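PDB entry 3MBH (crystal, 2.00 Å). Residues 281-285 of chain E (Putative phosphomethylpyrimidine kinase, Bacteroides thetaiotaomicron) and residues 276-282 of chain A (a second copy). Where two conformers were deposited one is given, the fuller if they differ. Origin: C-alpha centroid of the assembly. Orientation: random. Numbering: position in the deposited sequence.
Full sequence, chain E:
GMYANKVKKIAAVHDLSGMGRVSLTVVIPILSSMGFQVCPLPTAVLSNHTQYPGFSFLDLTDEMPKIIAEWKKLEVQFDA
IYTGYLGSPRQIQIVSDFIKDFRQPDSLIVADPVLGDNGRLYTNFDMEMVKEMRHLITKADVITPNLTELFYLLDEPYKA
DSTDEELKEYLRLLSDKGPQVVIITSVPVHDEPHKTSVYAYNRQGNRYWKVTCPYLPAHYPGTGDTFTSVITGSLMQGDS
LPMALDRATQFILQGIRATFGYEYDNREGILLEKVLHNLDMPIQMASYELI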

# COMPACT_ATOMS: atom_id res chain seq x y z
N MSE E 281 -0.98 -1.53 5.67
CA MSE E 281 0.11 -2.04 4.84
C MSE E 281 0.41 -3.51 5.17
O MSE E 281 -0.00 -4.01 6.21
CB MSE E 281 1.40 -1.26 5.11
CG MSE E 281 1.34 0.21 4.78
SE MSE E 281 3.10 1.05 5.03
CE MSE E 281 3.80 -0.01 6.52
N PRO E 282 1.13 -4.22 4.28
CA PRO E 282 1.65 -5.56 4.64
C PRO E 282 2.71 -5.41 5.74
O PRO E 282 3.57 -4.54 5.64
CB PRO E 282 2.30 -6.07 3.36
CG PRO E 282 1.87 -5.15 2.24
CD PRO E 282 1.46 -3.84 2.88
N ILE E 283 2.63 -6.22 6.78
CA ILE E 283 3.64 -6.11 7.83
C ILE E 283 4.53 -7.34 7.91
O ILE E 283 4.18 -8.43 7.42
CB ILE E 283 3.06 -5.59 9.21
CG1 ILE E 283 3.98 -4.45 9.78
CG2 ILE E 283 2.75 -6.78 10.23
CD1 ILE E 283 4.23 -3.18 8.88
N GLN E 284 5.76 -7.10 8.39
CA GLN E 284 6.81 -8.13 8.42
C GLN E 284 6.52 -8.99 9.64
O GLN E 284 6.11 -8.43 10.67
CB GLN E 284 8.19 -7.45 8.57
N MSE E 285 6.76 -10.28 9.51
CA MSE E 285 6.74 -11.16 10.65
C MSE E 285 7.89 -10.86 11.61
O MSE E 285 9.04 -10.80 11.20
CB MSE E 285 6.85 -12.61 10.21
CG MSE E 285 5.60 -13.16 9.60
SE MSE E 285 6.01 -15.00 9.22
CE MSE E 285 7.20 -14.70 7.68
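Chain A (276-282) LHNLDMP

Small contacts between copies of one protein can rest largely on van der Waals packing. The meeting of chain A with chain E is a compact example, in which a tight turn on one side presents a flexible side chain to an extended segment on the other. Residues 281-285 of chain E form an extended strip without regular helix or strand. Chain A is compact by comparison: a short 3-10 segment includes A:His277 and A:Asn278, and a type I beta turn runs from A:Asn278 to A:Met281, closed by a hydrogen bond of 3.3 Å from A:Met281 N to A:Asn278 O. A second backbone bond, from A:Leu279 N to A:Leu276 O at 3.2 Å, links A:Leu279, within the turn, back to A:Leu276. The turn keeps A:Asn278 and A:Met281 close together, and the ends of both side chains reach the same proline.

In register, E:Pro282 lies nearest A:Asn278, their CA atoms 5.5 Å apart, while farther along the CA of E:Gln284 has that of A:Pro282 nearest, at 8.0 Å, without contact; residue numbers rise together across these two pairs, but the turn gives chain A no single course along chain E. E:Pro282 and A:Met281, a selenomethionine, cover the most surface, and the CA-to-CB bond of each points toward the other stretch. The A:Met281 side chain, with chi angles p, t and m, brings its CE methyl to 3.8 Å from E:Pro282 CB, an apolar contact. The same methyl lies 3.2 Å from E:Ile283 O and 3.7 Å from E:Gln284 N, so it touches backbone as well as side chain. A:Asn278 starts sideways, but its end comes nearer, placing OD1 3.3 Å from E:Pro282 CB. No hydrogen bond joins the stretches among the modelled atoms, although E:Gln284 is built only to CB. Together they bury 216 Å², both sides summed.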

# COMPACT_ATOMS: atom_id res chain seq x y z
N LEU A 276 -3.06 -13.22 1.13
CA LEU A 276 -2.73 -13.05 -0.26
C LEU A 276 -2.11 -11.67 -0.59
O LEU A 276 -1.18 -11.57 -1.38
CB LEU A 276 -4.02 -13.28 -1.08
CG LEU A 276 -3.99 -13.52 -2.58
CD1 LEU A 276 -3.12 -14.73 -2.95
CD2 LEU A 276 -5.46 -13.69 -3.06
N HIS A 277 -2.58 -10.61 0.05
CA HIS A 277 -2.01 -9.32 -0.23
C HIS A 277 -0.62 -9.13 0.32
O HIS A 277 -0.03 -8.09 0.09
CB HIS A 277 -2.99 -8.19 0.16
CG HIS A 277 -4.28 -8.29 -0.61
ND1 HIS A 277 -4.52 -7.56 -1.75
CD2 HIS A 277 -5.35 -9.12 -0.45
CE1 HIS A 277 -5.72 -7.88 -2.23
NE2 HIS A 277 -6.23 -8.85 -1.47
N ASN A 278 -0.05 -10.12 1.01
CA ASN A 278 1.33 -10.00 1.46
C ASN A 278 2.35 -10.52 0.49
O ASN A 278 3.54 -10.34 0.70
CB ASN A 278 1.52 -10.63 2.82
CG ASN A 278 0.62 -10.00 3.84
OD1 ASN A 278 0.53 -8.77 3.94
ND2 ASN A 278 -0.08 -10.82 4.58
N LEU A 279 1.91 -11.09 -0.63
CA LEU A 279 2.85 -11.58 -1.66
C LEU A 279 3.77 -10.52 -2.19
O LEU A 279 4.85 -10.80 -2.68
CB LEU A 279 2.11 -12.17 -2.86
CG LEU A 279 1.68 -13.60 -2.80
CD1 LEU A 279 0.74 -13.92 -3.97
CD2 LEU A 279 2.92 -14.46 -2.78
N ASP A 280 3.33 -9.29 -2.10
CA ASP A 280 4.01 -8.16 -2.68
C ASP A 280 5.18 -7.58 -1.93
O ASP A 280 5.91 -6.74 -2.48
CB ASP A 280 3.00 -7.00 -2.76
CG ASP A 280 2.52 -6.80 -4.15
OD1 ASP A 280 3.29 -7.25 -5.02
OD2 ASP A 280 1.41 -6.22 -4.36
N MSE A 281 5.32 -7.94 -0.68
CA MSE A 281 6.02 -7.07 0.23
C MSE A 281 7.55 -7.29 0.27
O MSE A 281 8.03 -8.30 -0.22
CB MSE A 281 5.45 -7.31 1.60
CG MSE A 281 5.92 -8.59 2.13
SE MSE A 281 5.01 -8.91 3.77
CE MSE A 281 5.59 -7.37 4.74
N PRO A 282 8.29 -6.35 0.88
CA PRO A 282 9.71 -6.58 1.13
C PRO A 282 9.94 -7.90 1.87
O PRO A 282 9.18 -8.27 2.75
CB PRO A 282 10.10 -5.42 2.05
CG PRO A 282 9.13 -4.33 1.76
CD PRO A 282 7.86 -5.03 1.36